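PDB 6ZTI: PlaB phospholipase from Legionella pneumophila, which acts as a phospholipase of the alpha/beta-hydrolase family whose activity is controlled by NAD(H)-mediated assembly into a tetramer. Local coordinates for the interface of chains A and B and the interface of chains A and C. Sequence-based numbering; all coordinates share one arbitrary frame. Chains: chain A/B/C, PlaB phospholipase.

Contacts 1 and 2 belong to the two-fold interface of chains A and B, with the centres of their C-alpha atoms about 11 Å apart. They share B:Phe468 and B:Arg469, the start of strand 468-471: the backbone and CB of B:Arg469 serve contact 2, its guanidinium contact 1. Contact 3, in the A-C interface, lies about 53 Å from contact 1 and 47 Å from contact 2. Chain A therefore uses separated surfaces for its two partners, as suits a tetramer with two kinds of two-fold interface. The nucleotide-binding residues A:Leu373 and C:Arg333 occur at contact 3, consistent with a role for NAD(H) in tetramerization.

Contact 1: the interface of chains A and B. Residues chain A 78-79, 82; chain B 465, 468-469.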
loop_
_atom_site.group_PDB
_atom_site.type_symbol
_atom_site.label_atom_id
_atom_site.label_comp_id
_atom_site.label_asym_id
_atom_site.label_seq_id
_atom_site.Cartn_x
_atom_site.Cartn_y
_atom_site.Cartn_z
ATOM N N GLN A 78 -20.035 30.675 -10.290
ATOM C CA GLN A 78 -21.124 30.512 -11.242
ATOM C C GLN A 78 -22.470 30.704 -10.564
ATOM O O GLN A 78 -23.365 31.343 -11.128
ATOM C CB GLN A 78 -21.045 29.131 -11.894
ATOM C CG GLN A 78 -22.059 28.899 -12.990
ATOM C CD GLN A 78 -21.719 29.646 -14.269
ATOM O OE1 GLN A 78 -20.555 29.742 -14.670
ATOM N NE2 GLN A 78 -22.739 30.170 -14.920
ATOM N N ALA A 79 -22.628 30.151 -9.354
ATOM C CA ALA A 79 -23.870 30.321 -8.610
ATOM C C ALA A 79 -24.180 31.797 -8.390
ATOM O O ALA A 79 -25.327 32.229 -8.551
ATOM C CB ALA A 79 -23.784 29.584 -7.270
ATOM N N ASP A 82 -25.138 33.361 -11.667
ATOM C CA ASP A 82 -26.431 32.879 -12.138
ATOM C C ASP A 82 -27.600 33.576 -11.440
ATOM O O ASP A 82 -28.671 33.710 -12.032
ATOM C CB ASP A 82 -26.535 31.365 -11.938
ATOM C CG ASP A 82 -25.868 30.562 -13.058
ATOM O OD1 ASP A 82 -25.319 31.161 -14.009
ATOM O OD2 ASP A 82 -25.900 29.315 -12.992
ATOM N N ARG B 465 -23.357 22.504 -12.481
ATOM C CA ARG B 465 -23.766 23.651 -11.681
ATOM C C ARG B 465 -24.365 23.247 -10.341
ATOM O O ARG B 465 -24.429 24.078 -9.434
ATOM C CB ARG B 465 -24.756 24.518 -12.463
ATOM C CG ARG B 465 -24.104 25.167 -13.661
ATOM C CD ARG B 465 -24.955 26.211 -14.334
ATOM N NE ARG B 465 -24.307 26.675 -15.562
ATOM C CZ ARG B 465 -24.496 27.871 -16.106
ATOM N NH1 ARG B 465 -25.310 28.750 -15.532
ATOM N NH2 ARG B 465 -23.860 28.187 -17.226
ATOM N N PHE B 468 -22.771 23.872 -6.588
ATOM C CA PHE B 468 -23.076 25.024 -5.744
ATOM C C PHE B 468 -24.212 25.817 -6.369
ATOM O O PHE B 468 -24.105 26.266 -7.515
ATOM C CB PHE B 468 -21.843 25.921 -5.551
ATOM C CG PHE B 468 -21.858 26.711 -4.271
ATOM C CD1 PHE B 468 -22.962 27.471 -3.914
ATOM C CD2 PHE B 468 -20.760 26.698 -3.428
ATOM C CE1 PHE B 468 -22.976 28.208 -2.730
ATOM C CE2 PHE B 468 -20.757 27.420 -2.240
ATOM C CZ PHE B 468 -21.872 28.182 -1.886
ATOM N N ARG B 469 -25.286 26.002 -5.608
ATOM C CA ARG B 469 -26.395 26.862 -5.991
ATOM C C ARG B 469 -26.706 27.799 -4.828
ATOM O O ARG B 469 -26.393 27.503 -3.673
ATOM C CB ARG B 469 -27.649 26.041 -6.359
ATOM C CG ARG B 469 -27.460 25.042 -7.506
ATOM C CD ARG B 469 -27.619 25.700 -8.875
ATOM N NE ARG B 469 -26.390 26.364 -9.310
ATOM C CZ ARG B 469 -26.313 27.208 -10.338
ATOM N NH1 ARG B 469 -27.395 27.507 -11.037
ATOM N NH2 ARG B 469 -25.148 27.761 -10.671
#
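A:Ala79 forms the small apolar centre of this patch, its methyl CB set against the carbonyl oxygen B:Phe468 O at 3.3 Å. The same methyl lies 4.1 Å from CD1 of the B:Phe468 ring and also packs near CA of B:Arg469. Outward from this centre, A:Asp82 joins two arginines of chain B through one carboxylate oxygen. B:Arg465 NH1 hydrogen-bonds OD2 at 2.7 Å on the syn side, forming a salt bridge at the end of a chain extended from CG to NE. B:Arg469 reaches OD2 end-on with NH1 at 3.1 Å and NH2 at 2.9 Å, NH1 taking the anti lone pair and NH2 arriving from above the carboxylate plane. OD2 lies in the B:Arg469 guanidinium plane, which stands 81° from the carboxylate. Bends at chi2 (-84°) and chi3 (83°) fold B:Arg469 back, letting its NE bond its neighbour's carbonyl, B:Phe468 O, at 2.9 Å and restrict rotation of the group. At the rim, the A:Gln78 amide lies tilted over one face of the B:Arg465 guanidinium, with CD 3.7 Å above its centre. Its NE2 donates at 2.9 Å to the other carboxylate oxygen, A:Asp82 OD1, from above the carboxylate plane. The two cationic groups probably favour a charged carboxylate. The three chain A residues line one side of helix 69-89, against the 3-10 helix 465-467 and the beginning of strand 468-471 near the C-terminus of chain B.

Contact 2: the interface of chains A and B. Residues chain A 22, 26-29, 58-59, 61; chain B 467-469, 479.
A:Arg59 and B:Arg469 pair as an antiparallel beta bridge, joining strand 55-60 of one alpha/beta-hydrolase domain to strand 468-471 of the partner. A:Arg59 N donates to B:Arg469 O at 2.9 Å, and B:Arg469 N returns a bond to A:Arg59 O at 3.0 Å. The register continues with A:Ile61 N bonding B:Val467 O at 3.0 Å. On a separate segment, B:Ile479 N donates to A:Thr27 O at 2.8 Å, from 47° above the carbonyl plane. The B:Ile479 side chain then packs between the A:Thr27 loop and A:Arg59: its CD1 points tip to tip at A:His22, 3.7 Å from NE2, and lies 3.9 Å from A:Arg59 CB. Its CG2 branch faces A:Ile61 CD1 as the two isoleucines slide past each other in opposite directions. The A:Arg59 side chain starts between its backbone N and carbonyl carbon (chi1 62°) and runs extended, bringing one guanidinium face over B:Arg469 CB, which sits 3.5 Å above that plane. The two guanidinium planes are 79° apart, so the arginines do not stack. A:Val26 CG1, which also touches B:Ile479 CD1, lies over one face of the A:His22 ring toward its rim. A:Gly58 O and A:Arg59 CA lie in plane at the edge of that imidazole and help to position it. A:His22 follows strand 16-21 in a His-Gly segment that, in lipases of this fold, commonly borders the oxyanion hole.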
loop_
_atom_site.group_PDB
_atom_site.type_symbol
_atom_site.label_atom_id
_atom_site.label_comp_id
_atom_site.label_asym_id
_atom_site.label_seq_id
_atom_site.Cartn_x
_atom_site.Cartn_y
_atom_site.Cartn_z
ATOM N N HIS A 22 -22.652 26.810 4.034
ATOM C CA HIS A 22 -22.640 25.820 5.100
ATOM C C HIS A 22 -21.324 25.029 5.134
ATOM O O HIS A 22 -20.361 25.335 4.425
ATOM C CB HIS A 22 -23.849 24.896 4.945
ATOM C CG HIS A 22 -23.864 24.127 3.659
ATOM N ND1 HIS A 22 -23.073 23.019 3.443
ATOM C CD2 HIS A 22 -24.583 24.300 2.524
ATOM C CE1 HIS A 22 -23.293 22.551 2.228
ATOM N NE2 HIS A 22 -24.207 23.310 1.651
ATOM N N VAL A 26 -23.134 18.314 5.049
ATOM C CA VAL A 26 -24.472 18.874 5.200
ATOM C C VAL A 26 -25.369 18.327 4.099
ATOM O O VAL A 26 -24.946 18.193 2.945
ATOM C CB VAL A 26 -24.410 20.412 5.163
ATOM C CG1 VAL A 26 -25.817 21.026 5.176
ATOM C CG2 VAL A 26 -23.567 20.936 6.325
ATOM N N THR A 27 -26.619 18.015 4.455
ATOM C CA THR A 27 -27.620 17.552 3.497
ATOM C C THR A 27 -28.934 18.326 3.543
ATOM O O THR A 27 -29.873 17.957 2.822
ATOM C CB THR A 27 -27.948 16.070 3.732
ATOM O OG1 THR A 27 -28.581 15.925 5.007
ATOM C CG2 THR A 27 -26.685 15.217 3.681
ATOM N N HIS A 28 -29.033 19.376 4.355
ATOM C CA HIS A 28 -30.278 20.113 4.546
ATOM C C HIS A 28 -29.926 21.537 4.965
ATOM O O HIS A 28 -29.004 21.736 5.763
ATOM C CB HIS A 28 -31.128 19.419 5.612
ATOM C CG HIS A 28 -32.573 19.812 5.601
ATOM N ND1 HIS A 28 -33.002 21.091 5.884
ATOM C CD2 HIS A 28 -33.687 19.087 5.354
ATOM C CE1 HIS A 28 -34.320 21.138 5.806
ATOM N NE2 HIS A 28 -34.761 19.932 5.491
ATOM N N THR A 29 -30.656 22.528 4.436
ATOM C CA THR A 29 -30.334 23.923 4.732
ATOM C C THR A 29 -30.826 24.371 6.110
ATOM O O THR A 29 -30.618 25.534 6.472
ATOM C CB THR A 29 -30.877 24.859 3.631
ATOM O OG1 THR A 29 -32.215 24.513 3.271
ATOM C CG2 THR A 29 -29.999 24.776 2.388
ATOM N N GLY A 58 -27.003 29.386 0.527
ATOM C CA GLY A 58 -26.130 28.620 -0.335
ATOM C C GLY A 58 -26.210 27.137 -0.007
ATOM O O GLY A 58 -26.404 26.752 1.142
ATOM N N ARG A 59 -26.109 26.308 -1.043
ATOM C CA ARG A 59 -26.086 24.859 -0.869
ATOM C C ARG A 59 -25.073 24.276 -1.842
ATOM O O ARG A 59 -25.163 24.517 -3.052
ATOM C CB ARG A 59 -27.481 24.247 -1.081
ATOM C CG ARG A 59 -28.076 24.422 -2.467
ATOM C CD ARG A 59 -29.507 23.860 -2.512
ATOM N NE ARG A 59 -29.993 23.734 -3.879
ATOM C CZ ARG A 59 -30.524 24.729 -4.586
ATOM N NH1 ARG A 59 -30.653 25.934 -4.047
ATOM N NH2 ARG A 59 -30.921 24.520 -5.838
ATOM N N ILE A 61 -22.372 20.675 -2.680
ATOM C CA ILE A 61 -22.248 19.237 -2.517
ATOM C C ILE A 61 -20.930 18.942 -1.807
ATOM O O ILE A 61 -19.849 19.185 -2.352
ATOM C CB ILE A 61 -22.313 18.521 -3.870
ATOM C CG1 ILE A 61 -23.562 18.949 -4.665
ATOM C CG2 ILE A 61 -22.282 17.032 -3.647
ATOM C CD1 ILE A 61 -24.873 18.627 -4.000
ATOM N N VAL B 467 -23.042 21.549 -8.065
ATOM C CA VAL B 467 -22.038 21.570 -7.003
ATOM C C VAL B 467 -22.235 22.765 -6.077
ATOM O O VAL B 467 -21.913 22.689 -4.885
ATOM C CB VAL B 467 -20.626 21.535 -7.625
ATOM C CG1 VAL B 467 -19.555 21.800 -6.582
ATOM C CG2 VAL B 467 -20.392 20.175 -8.294
ATOM N N PHE B 468 -22.771 23.872 -6.588
ATOM C CA PHE B 468 -23.076 25.024 -5.744
ATOM C C PHE B 468 -24.212 25.817 -6.369
ATOM O O PHE B 468 -24.105 26.266 -7.515
ATOM C CB PHE B 468 -21.843 25.921 -5.551
ATOM C CG PHE B 468 -21.858 26.711 -4.271
ATOM C CD1 PHE B 468 -22.962 27.471 -3.914
ATOM C CD2 PHE B 468 -20.760 26.698 -3.428
ATOM C CE1 PHE B 468 -22.976 28.208 -2.730
ATOM C CE2 PHE B 468 -20.757 27.420 -2.240
ATOM C CZ PHE B 468 -21.872 28.182 -1.886
ATOM N N ARG B 469 -25.286 26.002 -5.608
ATOM C CA ARG B 469 -26.395 26.862 -5.991
ATOM C C ARG B 469 -26.706 27.799 -4.828
ATOM O O ARG B 469 -26.393 27.503 -3.673
ATOM C CB ARG B 469 -27.649 26.041 -6.359
ATOM C CG ARG B 469 -27.460 25.042 -7.506
ATOM C CD ARG B 469 -27.619 25.700 -8.875
ATOM N NE ARG B 469 -26.390 26.364 -9.310
ATOM C CZ ARG B 469 -26.313 27.208 -10.338
ATOM N NH1 ARG B 469 -27.395 27.507 -11.037
ATOM N NH2 ARG B 469 -25.148 27.761 -10.671
ATOM N N ILE B 479 -30.888 19.031 0.418
ATOM C CA ILE B 479 -30.014 19.424 -0.676
ATOM C C ILE B 479 -29.952 18.273 -1.669
ATOM O O ILE B 479 -29.507 17.172 -1.326
ATOM C CB ILE B 479 -28.607 19.789 -0.173
ATOM C CG1 ILE B 479 -28.682 20.963 0.811
ATOM C CG2 ILE B 479 -27.702 20.113 -1.351
ATOM C CD1 ILE B 479 -27.350 21.295 1.470
#

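Contact 3: the interface of chains A and C. Residues chain A 371-375; chain C 333.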
loop_
_atom_site.group_PDB
_atom_site.type_symbol
_atom_site.label_atom_id
_atom_site.label_comp_id
_atom_site.label_asym_id
_atom_site.label_seq_id
_atom_site.Cartn_x
_atom_site.Cartn_y
_atom_site.Cartn_z
ATOM N N GLN A 371 14.335 17.386 26.844
ATOM C CA GLN A 371 13.772 16.807 28.050
ATOM C C GLN A 371 13.195 17.839 29.009
ATOM O O GLN A 371 12.752 17.453 30.096
ATOM C CB GLN A 371 14.852 15.998 28.790
ATOM C CG GLN A 371 15.646 15.035 27.925
ATOM C CD GLN A 371 14.905 13.761 27.642
ATOM O OE1 GLN A 371 14.127 13.287 28.469
ATOM N NE2 GLN A 371 15.145 13.187 26.472
ATOM N N ALA A 372 13.202 19.130 28.655
ATOM C CA ALA A 372 12.895 20.201 29.595
ATOM C C ALA A 372 11.580 20.915 29.313
ATOM O O ALA A 372 11.292 21.934 29.950
ATOM C CB ALA A 372 14.028 21.230 29.603
ATOM N N LEU A 373 10.767 20.420 28.387
ATOM C CA LEU A 373 9.473 21.042 28.191
ATOM C C LEU A 373 8.653 20.966 29.477
ATOM O O LEU A 373 8.790 20.024 30.265
ATOM C CB LEU A 373 8.732 20.373 27.048
ATOM C CG LEU A 373 9.122 20.806 25.631
ATOM C CD1 LEU A 373 8.606 22.205 25.366
ATOM C CD2 LEU A 373 10.613 20.785 25.384
ATOM N N PRO A 374 7.820 21.965 29.742
ATOM C CA PRO A 374 6.909 21.869 30.890
ATOM C C PRO A 374 6.016 20.646 30.779
ATOM O O PRO A 374 5.527 20.318 29.699
ATOM C CB PRO A 374 6.092 23.164 30.801
ATOM C CG PRO A 374 6.979 24.118 30.089
ATOM C CD PRO A 374 7.774 23.294 29.109
ATOM N N ALA A 375 5.792 19.973 31.913
ATOM C CA ALA A 375 4.906 18.813 31.934
ATOM C C ALA A 375 3.479 19.237 31.614
ATOM O O ALA A 375 2.969 20.199 32.193
ATOM C CB ALA A 375 4.959 18.136 33.303
ATOM N N ARG C 333 10.111 16.912 38.409
ATOM C CA ARG C 333 9.027 16.113 37.860
ATOM C C ARG C 333 8.502 15.164 38.930
ATOM O O ARG C 333 9.272 14.640 39.741
ATOM C CB ARG C 333 9.486 15.290 36.655
ATOM C CG ARG C 333 10.348 16.024 35.635
ATOM C CD ARG C 333 9.525 16.936 34.746
ATOM N NE ARG C 333 10.302 17.427 33.613
ATOM C CZ ARG C 333 9.941 18.446 32.842
ATOM N NH1 ARG C 333 8.806 19.093 33.075
ATOM N NH2 ARG C 333 10.723 18.820 31.841
HETATM O O HOH W 1 12.456 15.435 32.175
#
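The backbone of A:Gln371 and A:Ala372 turns, both psi angles close to zero, and A:Leu373 to A:Ala375 continue in a polyproline-like conformation, which brings the carbonyls of A:Gln371 and A:Leu373 to C:Arg333. The terminal NH2 of the arginine donates to both oxygens, at 3.0 Å to A:Gln371 O and 2.8 Å to A:Leu373 O. Neither bond is straight: the angles at hydrogen are 142° and 133°, and each acceptor is tilted from the guanidinium plane. NH1 adds a weak bond to A:Leu373 O, while A:Ala372 CA lies in plane at the guanidinium edge. The arginine bends at chi2 (-77°) to direct its tip from strand 332-336 into this turn. Its NE reaches water 1 at 3.3 Å, and that water sits 2.9 Å from A:Gln371 O, so the same carbonyl meets the arginine directly and through solvent. A:Ala375 lies beside C:Arg333 NH1, its methyl CB 4.0 Å away. The carbonyls probably help to offset the arginine's charge. Because A:Leu373 and C:Arg333 both belong to nucleotide-binding pockets, this contact lies beside the thio-NAD sites and may link nucleotide binding to the A-C interface, in keeping with NAD(H)-mediated tetramerization.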